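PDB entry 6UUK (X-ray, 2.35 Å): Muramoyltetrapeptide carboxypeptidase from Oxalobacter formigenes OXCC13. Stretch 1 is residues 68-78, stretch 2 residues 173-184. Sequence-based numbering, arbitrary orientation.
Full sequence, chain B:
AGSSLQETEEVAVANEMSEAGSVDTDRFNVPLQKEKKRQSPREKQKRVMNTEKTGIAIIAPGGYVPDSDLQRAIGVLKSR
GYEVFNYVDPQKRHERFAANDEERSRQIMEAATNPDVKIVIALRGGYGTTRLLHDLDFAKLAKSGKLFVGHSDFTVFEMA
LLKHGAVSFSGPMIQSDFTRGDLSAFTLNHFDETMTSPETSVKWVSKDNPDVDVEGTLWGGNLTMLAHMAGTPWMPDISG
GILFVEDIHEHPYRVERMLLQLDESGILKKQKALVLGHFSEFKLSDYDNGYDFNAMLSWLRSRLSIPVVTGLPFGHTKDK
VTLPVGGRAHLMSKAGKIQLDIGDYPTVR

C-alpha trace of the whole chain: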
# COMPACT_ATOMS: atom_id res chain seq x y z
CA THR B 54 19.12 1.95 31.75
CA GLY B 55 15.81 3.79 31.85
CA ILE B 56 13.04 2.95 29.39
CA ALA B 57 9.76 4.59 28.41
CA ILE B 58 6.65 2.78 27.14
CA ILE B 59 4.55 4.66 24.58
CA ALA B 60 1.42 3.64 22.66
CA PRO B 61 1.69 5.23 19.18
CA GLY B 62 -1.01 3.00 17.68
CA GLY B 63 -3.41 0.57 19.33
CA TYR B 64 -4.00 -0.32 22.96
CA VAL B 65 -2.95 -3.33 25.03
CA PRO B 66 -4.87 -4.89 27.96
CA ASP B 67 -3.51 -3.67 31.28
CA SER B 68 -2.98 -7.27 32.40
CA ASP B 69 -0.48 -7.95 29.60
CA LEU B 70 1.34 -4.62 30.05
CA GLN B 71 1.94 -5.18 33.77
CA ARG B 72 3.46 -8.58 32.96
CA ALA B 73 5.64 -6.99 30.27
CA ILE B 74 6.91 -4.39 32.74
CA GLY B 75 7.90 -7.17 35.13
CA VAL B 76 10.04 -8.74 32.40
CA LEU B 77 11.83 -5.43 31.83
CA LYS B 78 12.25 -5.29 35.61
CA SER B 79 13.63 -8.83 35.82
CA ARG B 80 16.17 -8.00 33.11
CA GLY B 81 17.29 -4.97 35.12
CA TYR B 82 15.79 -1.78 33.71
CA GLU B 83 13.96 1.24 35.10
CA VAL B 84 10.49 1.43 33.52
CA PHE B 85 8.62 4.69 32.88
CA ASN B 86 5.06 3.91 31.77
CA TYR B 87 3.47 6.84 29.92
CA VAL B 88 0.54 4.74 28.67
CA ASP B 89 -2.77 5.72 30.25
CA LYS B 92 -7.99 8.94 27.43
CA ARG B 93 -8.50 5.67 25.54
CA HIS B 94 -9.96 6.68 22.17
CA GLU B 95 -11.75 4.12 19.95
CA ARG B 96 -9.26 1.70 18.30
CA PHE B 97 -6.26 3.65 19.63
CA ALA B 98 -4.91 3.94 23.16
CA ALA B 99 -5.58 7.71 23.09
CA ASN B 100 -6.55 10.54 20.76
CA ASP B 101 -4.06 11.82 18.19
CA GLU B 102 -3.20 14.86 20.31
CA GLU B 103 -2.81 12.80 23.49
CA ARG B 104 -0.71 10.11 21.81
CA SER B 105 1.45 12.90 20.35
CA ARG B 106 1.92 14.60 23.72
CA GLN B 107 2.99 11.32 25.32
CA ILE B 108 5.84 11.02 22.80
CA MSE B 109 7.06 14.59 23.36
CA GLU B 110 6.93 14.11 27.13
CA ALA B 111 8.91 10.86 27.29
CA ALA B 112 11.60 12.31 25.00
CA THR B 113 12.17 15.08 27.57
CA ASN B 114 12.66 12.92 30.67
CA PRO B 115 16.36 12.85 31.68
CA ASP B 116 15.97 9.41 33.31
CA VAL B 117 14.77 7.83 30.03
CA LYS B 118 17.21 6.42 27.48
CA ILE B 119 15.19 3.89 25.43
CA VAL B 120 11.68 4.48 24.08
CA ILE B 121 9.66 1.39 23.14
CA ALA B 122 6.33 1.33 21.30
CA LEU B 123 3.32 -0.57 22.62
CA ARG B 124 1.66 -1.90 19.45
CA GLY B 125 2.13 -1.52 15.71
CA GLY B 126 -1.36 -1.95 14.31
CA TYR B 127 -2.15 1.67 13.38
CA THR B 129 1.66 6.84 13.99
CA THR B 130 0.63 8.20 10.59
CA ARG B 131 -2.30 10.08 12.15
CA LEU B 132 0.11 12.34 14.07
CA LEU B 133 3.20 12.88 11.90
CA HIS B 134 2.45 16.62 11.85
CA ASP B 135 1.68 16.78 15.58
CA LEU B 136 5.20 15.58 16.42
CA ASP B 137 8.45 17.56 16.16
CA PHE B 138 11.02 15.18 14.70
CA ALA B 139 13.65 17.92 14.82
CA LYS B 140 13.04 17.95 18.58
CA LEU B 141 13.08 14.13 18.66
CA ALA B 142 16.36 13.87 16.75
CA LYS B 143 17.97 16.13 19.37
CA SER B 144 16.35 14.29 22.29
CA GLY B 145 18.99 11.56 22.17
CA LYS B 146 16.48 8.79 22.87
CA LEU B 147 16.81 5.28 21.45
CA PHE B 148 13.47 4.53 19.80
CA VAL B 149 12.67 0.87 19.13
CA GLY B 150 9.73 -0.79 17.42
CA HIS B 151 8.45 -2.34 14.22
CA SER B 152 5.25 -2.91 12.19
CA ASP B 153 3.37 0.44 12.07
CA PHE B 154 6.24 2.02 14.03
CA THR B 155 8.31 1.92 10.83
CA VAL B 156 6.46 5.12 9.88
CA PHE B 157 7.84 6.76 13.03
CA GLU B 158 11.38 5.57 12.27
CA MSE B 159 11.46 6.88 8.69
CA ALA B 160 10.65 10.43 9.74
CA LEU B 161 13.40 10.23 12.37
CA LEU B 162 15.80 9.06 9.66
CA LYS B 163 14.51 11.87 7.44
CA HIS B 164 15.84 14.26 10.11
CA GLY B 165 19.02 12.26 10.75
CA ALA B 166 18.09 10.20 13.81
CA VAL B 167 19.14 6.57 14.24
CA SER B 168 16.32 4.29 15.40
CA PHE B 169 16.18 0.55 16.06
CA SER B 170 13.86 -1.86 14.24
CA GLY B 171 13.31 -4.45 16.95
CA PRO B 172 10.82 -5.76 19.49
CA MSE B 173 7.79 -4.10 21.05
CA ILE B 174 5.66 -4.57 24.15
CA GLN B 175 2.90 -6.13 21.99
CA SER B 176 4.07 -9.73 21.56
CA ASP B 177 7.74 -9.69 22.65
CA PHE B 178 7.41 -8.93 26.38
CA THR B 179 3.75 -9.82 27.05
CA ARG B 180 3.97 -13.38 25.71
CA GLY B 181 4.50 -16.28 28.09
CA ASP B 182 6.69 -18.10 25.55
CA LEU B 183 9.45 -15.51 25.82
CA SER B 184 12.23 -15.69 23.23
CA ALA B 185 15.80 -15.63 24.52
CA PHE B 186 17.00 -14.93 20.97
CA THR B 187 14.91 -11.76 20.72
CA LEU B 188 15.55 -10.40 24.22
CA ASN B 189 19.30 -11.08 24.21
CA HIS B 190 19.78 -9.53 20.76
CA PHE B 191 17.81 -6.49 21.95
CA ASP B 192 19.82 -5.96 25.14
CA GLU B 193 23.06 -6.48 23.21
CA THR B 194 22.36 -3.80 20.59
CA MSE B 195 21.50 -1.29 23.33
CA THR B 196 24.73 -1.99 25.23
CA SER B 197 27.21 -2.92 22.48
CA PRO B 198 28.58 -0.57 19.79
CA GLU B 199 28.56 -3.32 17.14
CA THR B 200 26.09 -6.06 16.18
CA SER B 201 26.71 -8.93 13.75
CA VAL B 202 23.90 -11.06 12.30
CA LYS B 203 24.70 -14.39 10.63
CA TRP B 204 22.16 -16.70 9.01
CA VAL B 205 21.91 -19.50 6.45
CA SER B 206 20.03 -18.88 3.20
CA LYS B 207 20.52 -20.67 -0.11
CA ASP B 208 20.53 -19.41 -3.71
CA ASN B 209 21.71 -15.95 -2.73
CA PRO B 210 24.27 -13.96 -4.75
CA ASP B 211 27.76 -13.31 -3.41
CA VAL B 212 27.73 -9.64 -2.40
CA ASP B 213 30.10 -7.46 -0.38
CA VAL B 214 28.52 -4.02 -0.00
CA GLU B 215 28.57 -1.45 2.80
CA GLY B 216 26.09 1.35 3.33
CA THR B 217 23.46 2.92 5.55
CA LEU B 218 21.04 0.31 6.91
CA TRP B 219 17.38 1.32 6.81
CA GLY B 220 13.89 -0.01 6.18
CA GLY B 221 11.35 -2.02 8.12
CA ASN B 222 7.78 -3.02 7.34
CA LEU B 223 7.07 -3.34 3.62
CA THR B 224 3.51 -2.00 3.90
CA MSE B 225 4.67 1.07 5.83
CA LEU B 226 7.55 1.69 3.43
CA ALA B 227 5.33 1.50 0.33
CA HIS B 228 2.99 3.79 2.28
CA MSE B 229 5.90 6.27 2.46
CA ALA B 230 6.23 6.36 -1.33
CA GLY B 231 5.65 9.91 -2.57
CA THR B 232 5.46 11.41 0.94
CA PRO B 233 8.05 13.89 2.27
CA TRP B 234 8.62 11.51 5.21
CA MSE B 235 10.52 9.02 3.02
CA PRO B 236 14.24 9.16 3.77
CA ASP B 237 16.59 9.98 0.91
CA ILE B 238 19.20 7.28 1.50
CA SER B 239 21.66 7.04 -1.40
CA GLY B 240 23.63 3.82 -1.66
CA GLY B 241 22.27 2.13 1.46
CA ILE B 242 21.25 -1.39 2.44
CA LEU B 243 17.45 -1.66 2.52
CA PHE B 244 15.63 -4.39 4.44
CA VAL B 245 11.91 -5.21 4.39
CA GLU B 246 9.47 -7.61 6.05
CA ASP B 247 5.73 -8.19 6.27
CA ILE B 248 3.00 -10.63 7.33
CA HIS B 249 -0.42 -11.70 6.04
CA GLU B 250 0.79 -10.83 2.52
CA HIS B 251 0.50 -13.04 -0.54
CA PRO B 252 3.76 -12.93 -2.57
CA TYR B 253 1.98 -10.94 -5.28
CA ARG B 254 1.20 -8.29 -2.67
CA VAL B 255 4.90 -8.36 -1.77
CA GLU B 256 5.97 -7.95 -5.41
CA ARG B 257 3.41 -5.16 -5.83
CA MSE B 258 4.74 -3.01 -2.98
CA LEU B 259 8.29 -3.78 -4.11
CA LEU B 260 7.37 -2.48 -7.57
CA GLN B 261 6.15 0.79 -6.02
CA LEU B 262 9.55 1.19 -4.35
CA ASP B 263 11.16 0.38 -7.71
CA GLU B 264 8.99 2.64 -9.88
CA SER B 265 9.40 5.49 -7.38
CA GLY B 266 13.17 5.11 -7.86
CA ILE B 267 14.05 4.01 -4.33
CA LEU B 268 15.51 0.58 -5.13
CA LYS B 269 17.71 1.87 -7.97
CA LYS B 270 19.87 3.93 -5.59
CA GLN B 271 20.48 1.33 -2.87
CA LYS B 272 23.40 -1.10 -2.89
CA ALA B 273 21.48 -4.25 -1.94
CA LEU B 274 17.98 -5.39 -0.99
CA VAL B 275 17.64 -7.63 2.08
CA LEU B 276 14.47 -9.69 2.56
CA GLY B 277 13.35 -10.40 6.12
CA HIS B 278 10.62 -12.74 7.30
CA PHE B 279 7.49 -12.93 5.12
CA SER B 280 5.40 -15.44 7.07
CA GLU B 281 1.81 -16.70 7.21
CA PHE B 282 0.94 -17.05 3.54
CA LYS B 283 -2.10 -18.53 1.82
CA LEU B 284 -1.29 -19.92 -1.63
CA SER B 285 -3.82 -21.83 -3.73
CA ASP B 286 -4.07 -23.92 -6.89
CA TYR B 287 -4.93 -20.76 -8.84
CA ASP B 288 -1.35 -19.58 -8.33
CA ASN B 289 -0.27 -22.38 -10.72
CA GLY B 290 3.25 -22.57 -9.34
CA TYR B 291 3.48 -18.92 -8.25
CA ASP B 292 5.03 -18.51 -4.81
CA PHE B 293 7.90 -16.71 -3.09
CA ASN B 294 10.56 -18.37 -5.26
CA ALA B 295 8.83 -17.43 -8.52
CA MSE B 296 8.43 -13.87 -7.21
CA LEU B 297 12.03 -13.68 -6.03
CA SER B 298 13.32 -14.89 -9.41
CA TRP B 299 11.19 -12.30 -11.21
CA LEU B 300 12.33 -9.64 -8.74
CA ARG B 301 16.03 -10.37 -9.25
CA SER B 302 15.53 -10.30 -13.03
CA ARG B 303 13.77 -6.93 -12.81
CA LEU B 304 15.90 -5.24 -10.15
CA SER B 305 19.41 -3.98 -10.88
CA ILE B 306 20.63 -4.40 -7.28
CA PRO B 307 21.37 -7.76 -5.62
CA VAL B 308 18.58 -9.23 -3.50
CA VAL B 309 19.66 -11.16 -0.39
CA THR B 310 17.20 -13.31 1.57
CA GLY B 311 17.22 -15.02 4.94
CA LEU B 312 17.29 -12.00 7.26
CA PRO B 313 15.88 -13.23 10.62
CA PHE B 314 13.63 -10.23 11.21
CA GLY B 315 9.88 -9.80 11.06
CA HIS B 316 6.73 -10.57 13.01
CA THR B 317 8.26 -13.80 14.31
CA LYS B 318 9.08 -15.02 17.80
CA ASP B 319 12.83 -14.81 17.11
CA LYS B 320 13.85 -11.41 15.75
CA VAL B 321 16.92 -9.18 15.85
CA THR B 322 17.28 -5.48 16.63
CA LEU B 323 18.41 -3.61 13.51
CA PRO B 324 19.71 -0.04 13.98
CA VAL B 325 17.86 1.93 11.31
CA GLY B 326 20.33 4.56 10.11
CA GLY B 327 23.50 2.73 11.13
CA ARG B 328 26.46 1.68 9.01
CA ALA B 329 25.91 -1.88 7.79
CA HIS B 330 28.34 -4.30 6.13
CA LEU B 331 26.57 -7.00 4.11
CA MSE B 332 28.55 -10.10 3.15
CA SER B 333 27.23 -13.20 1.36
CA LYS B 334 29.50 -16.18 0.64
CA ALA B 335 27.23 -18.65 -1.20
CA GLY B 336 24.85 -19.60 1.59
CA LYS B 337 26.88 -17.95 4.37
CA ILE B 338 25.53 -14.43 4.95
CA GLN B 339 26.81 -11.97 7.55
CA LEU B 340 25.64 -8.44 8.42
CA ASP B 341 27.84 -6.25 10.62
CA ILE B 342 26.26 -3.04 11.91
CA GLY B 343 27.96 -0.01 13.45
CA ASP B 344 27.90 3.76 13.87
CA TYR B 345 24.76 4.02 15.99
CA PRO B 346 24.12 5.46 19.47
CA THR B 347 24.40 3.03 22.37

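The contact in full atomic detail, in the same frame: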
# COMPACT_ATOMS: atom_id res chain seq x y z
N SER B 68 -3.54 -6.05 31.83
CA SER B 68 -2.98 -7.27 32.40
C SER B 68 -1.70 -7.68 31.68
O SER B 68 -0.72 -8.09 32.33
CB SER B 68 -4.00 -8.40 32.33
OG SER B 68 -4.42 -8.64 31.00
N ASP B 69 -1.67 -7.56 30.35
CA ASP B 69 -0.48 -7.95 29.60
C ASP B 69 0.64 -6.94 29.80
O ASP B 69 1.82 -7.32 29.89
CB ASP B 69 -0.82 -8.09 28.12
CG ASP B 69 -1.84 -9.18 27.86
OD1 ASP B 69 -2.34 -9.78 28.84
OD2 ASP B 69 -2.15 -9.44 26.68
N LEU B 70 0.31 -5.65 29.88
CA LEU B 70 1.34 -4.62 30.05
C LEU B 70 2.06 -4.77 31.38
O LEU B 70 3.29 -4.65 31.44
CB LEU B 70 0.71 -3.23 29.92
CG LEU B 70 1.66 -2.05 30.16
CD1 LEU B 70 2.82 -2.07 29.18
CD2 LEU B 70 0.90 -0.73 30.08
N GLN B 71 1.31 -5.03 32.46
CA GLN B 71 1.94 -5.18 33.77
C GLN B 71 2.87 -6.39 33.81
O GLN B 71 3.88 -6.37 34.53
CB GLN B 71 0.86 -5.29 34.85
CG GLN B 71 0.08 -4.01 35.07
CD GLN B 71 -1.08 -4.19 36.02
OE1 GLN B 71 -1.71 -5.25 36.05
NE2 GLN B 71 -1.38 -3.16 36.81
N ARG B 72 2.55 -7.44 33.06
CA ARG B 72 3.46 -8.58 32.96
C ARG B 72 4.69 -8.23 32.13
O ARG B 72 5.80 -8.69 32.42
CB ARG B 72 2.73 -9.78 32.38
CG ARG B 72 3.61 -11.01 32.18
CD ARG B 72 2.82 -12.19 31.61
NE ARG B 72 2.26 -11.90 30.29
CZ ARG B 72 0.99 -11.55 30.07
NH1 ARG B 72 0.14 -11.45 31.08
NH2 ARG B 72 0.58 -11.31 28.84
N ALA B 73 4.51 -7.40 31.09
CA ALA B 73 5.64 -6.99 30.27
C ALA B 73 6.60 -6.10 31.05
O ALA B 73 7.81 -6.16 30.85
CB ALA B 73 5.14 -6.28 29.01
N ILE B 74 6.06 -5.25 31.93
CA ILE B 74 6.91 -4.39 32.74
C ILE B 74 7.74 -5.22 33.71
O ILE B 74 8.91 -4.92 33.97
CB ILE B 74 6.06 -3.34 33.48
CG1 ILE B 74 5.35 -2.43 32.48
CG2 ILE B 74 6.91 -2.52 34.44
CD1 ILE B 74 4.45 -1.39 33.12
N GLY B 75 7.16 -6.30 34.24
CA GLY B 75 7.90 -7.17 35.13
C GLY B 75 9.07 -7.86 34.45
O GLY B 75 10.10 -8.12 35.08
N VAL B 76 8.93 -8.16 33.15
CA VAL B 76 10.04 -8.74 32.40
C VAL B 76 11.17 -7.72 32.26
O VAL B 76 12.34 -8.04 32.48
CB VAL B 76 9.56 -9.24 31.03
CG1 VAL B 76 10.72 -9.79 30.22
CG2 VAL B 76 8.47 -10.29 31.20
N LEU B 77 10.83 -6.49 31.89
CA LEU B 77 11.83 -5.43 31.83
C LEU B 77 12.46 -5.17 33.19
O LEU B 77 13.63 -4.78 33.28
CB LEU B 77 11.20 -4.15 31.28
CG LEU B 77 10.64 -4.24 29.86
CD1 LEU B 77 9.69 -3.09 29.57
CD2 LEU B 77 11.77 -4.28 28.84
N LYS B 78 11.70 -5.39 34.27
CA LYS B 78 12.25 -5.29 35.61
C LYS B 78 13.20 -6.44 35.90
O LYS B 78 14.30 -6.24 36.43
CB LYS B 78 11.12 -5.25 36.64
CG LYS B 78 11.58 -5.48 38.07
CD LYS B 78 10.42 -5.92 38.95
CE LYS B 78 9.80 -7.22 38.44
NZ LYS B 78 8.66 -7.66 39.27
N MSE B 173 8.73 -5.01 20.40
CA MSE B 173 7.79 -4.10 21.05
C MSE B 173 7.18 -4.75 22.28
O MSE B 173 7.47 -5.91 22.58
CB MSE B 173 6.68 -3.67 20.08
CG MSE B 173 7.16 -2.84 18.90
SE MSE B 173 5.68 -2.09 17.87
CE MSE B 173 4.78 -3.75 17.39
N ILE B 174 6.34 -4.01 22.99
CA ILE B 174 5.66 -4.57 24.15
C ILE B 174 4.57 -5.55 23.71
O ILE B 174 4.24 -6.48 24.45
CB ILE B 174 5.09 -3.44 25.03
CG1 ILE B 174 6.22 -2.53 25.52
CG2 ILE B 174 4.32 -4.00 26.22
CD1 ILE B 174 7.18 -3.22 26.47
N GLN B 175 4.04 -5.38 22.50
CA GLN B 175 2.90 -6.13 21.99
C GLN B 175 3.01 -7.63 22.20
O GLN B 175 2.26 -8.21 22.99
CB GLN B 175 2.69 -5.83 20.51
N SER B 176 3.95 -8.28 21.50
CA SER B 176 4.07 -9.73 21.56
C SER B 176 5.49 -10.20 21.86
O SER B 176 5.78 -11.39 21.67
CB SER B 176 3.58 -10.36 20.25
OG SER B 176 2.22 -10.05 20.00
N ASP B 177 6.37 -9.32 22.32
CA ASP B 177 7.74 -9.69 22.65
C ASP B 177 8.03 -9.70 24.14
O ASP B 177 8.93 -10.41 24.58
CB ASP B 177 8.73 -8.76 21.95
CG ASP B 177 8.69 -8.90 20.44
OD1 ASP B 177 8.91 -10.02 19.94
OD2 ASP B 177 8.42 -7.89 19.75
N PHE B 178 7.29 -8.91 24.93
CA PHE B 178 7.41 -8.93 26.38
C PHE B 178 6.15 -9.38 27.10
O PHE B 178 6.24 -9.76 28.28
CB PHE B 178 7.81 -7.54 26.90
CG PHE B 178 9.18 -7.10 26.48
CD1 PHE B 178 10.31 -7.58 27.12
CD2 PHE B 178 9.34 -6.20 25.44
CE1 PHE B 178 11.57 -7.17 26.73
CE2 PHE B 178 10.60 -5.79 25.04
CZ PHE B 178 11.72 -6.27 25.69
N THR B 179 5.00 -9.36 26.44
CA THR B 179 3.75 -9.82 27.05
C THR B 179 3.54 -11.32 26.90
O THR B 179 2.76 -11.90 27.68
CB THR B 179 2.55 -9.09 26.44
OG1 THR B 179 2.59 -9.22 25.01
CG2 THR B 179 2.57 -7.62 26.82
N ARG B 180 4.19 -11.96 25.94
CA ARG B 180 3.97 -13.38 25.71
C ARG B 180 4.59 -14.22 26.82
O ARG B 180 5.63 -13.87 27.39
CB ARG B 180 4.54 -13.80 24.36
CG ARG B 180 6.02 -13.47 24.18
CD ARG B 180 6.63 -14.33 23.08
NE ARG B 180 5.87 -14.24 21.84
CZ ARG B 180 5.91 -15.16 20.88
NH1 ARG B 180 6.65 -16.25 21.03
NH2 ARG B 180 5.19 -15.00 19.77
N GLY B 181 3.94 -15.34 27.14
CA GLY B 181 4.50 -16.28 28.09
C GLY B 181 5.61 -17.14 27.52
O GLY B 181 6.45 -17.63 28.29
N ASP B 182 5.63 -17.34 26.21
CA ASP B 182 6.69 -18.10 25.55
C ASP B 182 7.80 -17.15 25.10
O ASP B 182 8.09 -16.99 23.91
CB ASP B 182 6.12 -18.90 24.38
CG ASP B 182 7.04 -20.02 23.92
OD1 ASP B 182 8.19 -19.74 23.55
OD2 ASP B 182 6.60 -21.19 23.94
N LEU B 183 8.43 -16.52 26.09
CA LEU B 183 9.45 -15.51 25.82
C LEU B 183 10.60 -16.09 25.02
O LEU B 183 11.00 -17.24 25.21
CB LEU B 183 9.96 -14.91 27.13
CG LEU B 183 9.00 -13.99 27.88
CD1 LEU B 183 9.58 -13.59 29.23
CD2 LEU B 183 8.67 -12.76 27.05
N SER B 184 11.15 -15.28 24.11
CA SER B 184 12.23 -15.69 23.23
C SER B 184 13.55 -15.15 23.77
O SER B 184 13.73 -13.93 23.88
CB SER B 184 11.99 -15.19 21.81
OG SER B 184 13.08 -15.52 20.96

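Where do the CA traces of the two stretches come closest, and what makes that possible? Stretch 1 is helical throughout, and stretch 2, mostly loop and turn, lies along one side of it. The CA atoms nearest each other across the stretches are those of A73 and T179, 4.7 Å apart. A73 points its small methyl toward stretch 2, and the shortness of that side chain lets the chains draw together: A73 CB lies 3.6 Å from F178 CB, 3.6 Å from T179 CG2 and 3.7 Å from I174 CG2. The backbone takes part as well, for A73 CA is 3.5 Å from F178 O in a CA-H...O contact.

What fills the apolar part of the contact? F178 and I174 supply most of it from stretch 2, both buried and both directed toward the helix. L77 leaves its CA sideways, yet its end reaches the phenyl ring: L77 CD2 sits over one face, 3.9 Å from the centroid of the F178 ring and 24° off the ring normal, a CH-pi arrangement. V76 meets the same ring at its edge, with V76 CG1 3.8 Å from F178 CD1. A flat aromatic ring suits this place because it offers a face to one aliphatic side chain and an edge to another. I174 extends the packing along the helix, its CG2 3.8 Å from L70 CD1 and its CD1 4.0 Å from L77 CD1. Farther out, L183 CD1 touches V76 CG2 at 4.0 Å.

Which polar interactions cross between the stretches? Both hydrogen bonds come from R72 and end on one backbone oxygen: R72 NE to T179 O is 2.7 Å and R72 NH2 to T179 O is 2.5 Å. The carbonyl oxygen lies at the guanidinium edge, near its plane, where two N-H groups can converge on it. A long side chain is needed for this, since R72 starts sideways and only its end comes nearer. Within the helix, D69 OD1 forms a salt bridge with R72 NH2 at 3.3 Å, its hydrogen bond weak, one turn away from the arginine.

How does T179 fit between the polar and apolar parts? Its backbone oxygen receives R72, while its methyl packs against the helix, with T179 CG2 3.7 Å from D69 CB and 3.2 Å from D69 O. That helix oxygen is already bonded within its own stretch, A73 N to D69 O at 2.9 Å. A compact, branched residue thus suits this buried position.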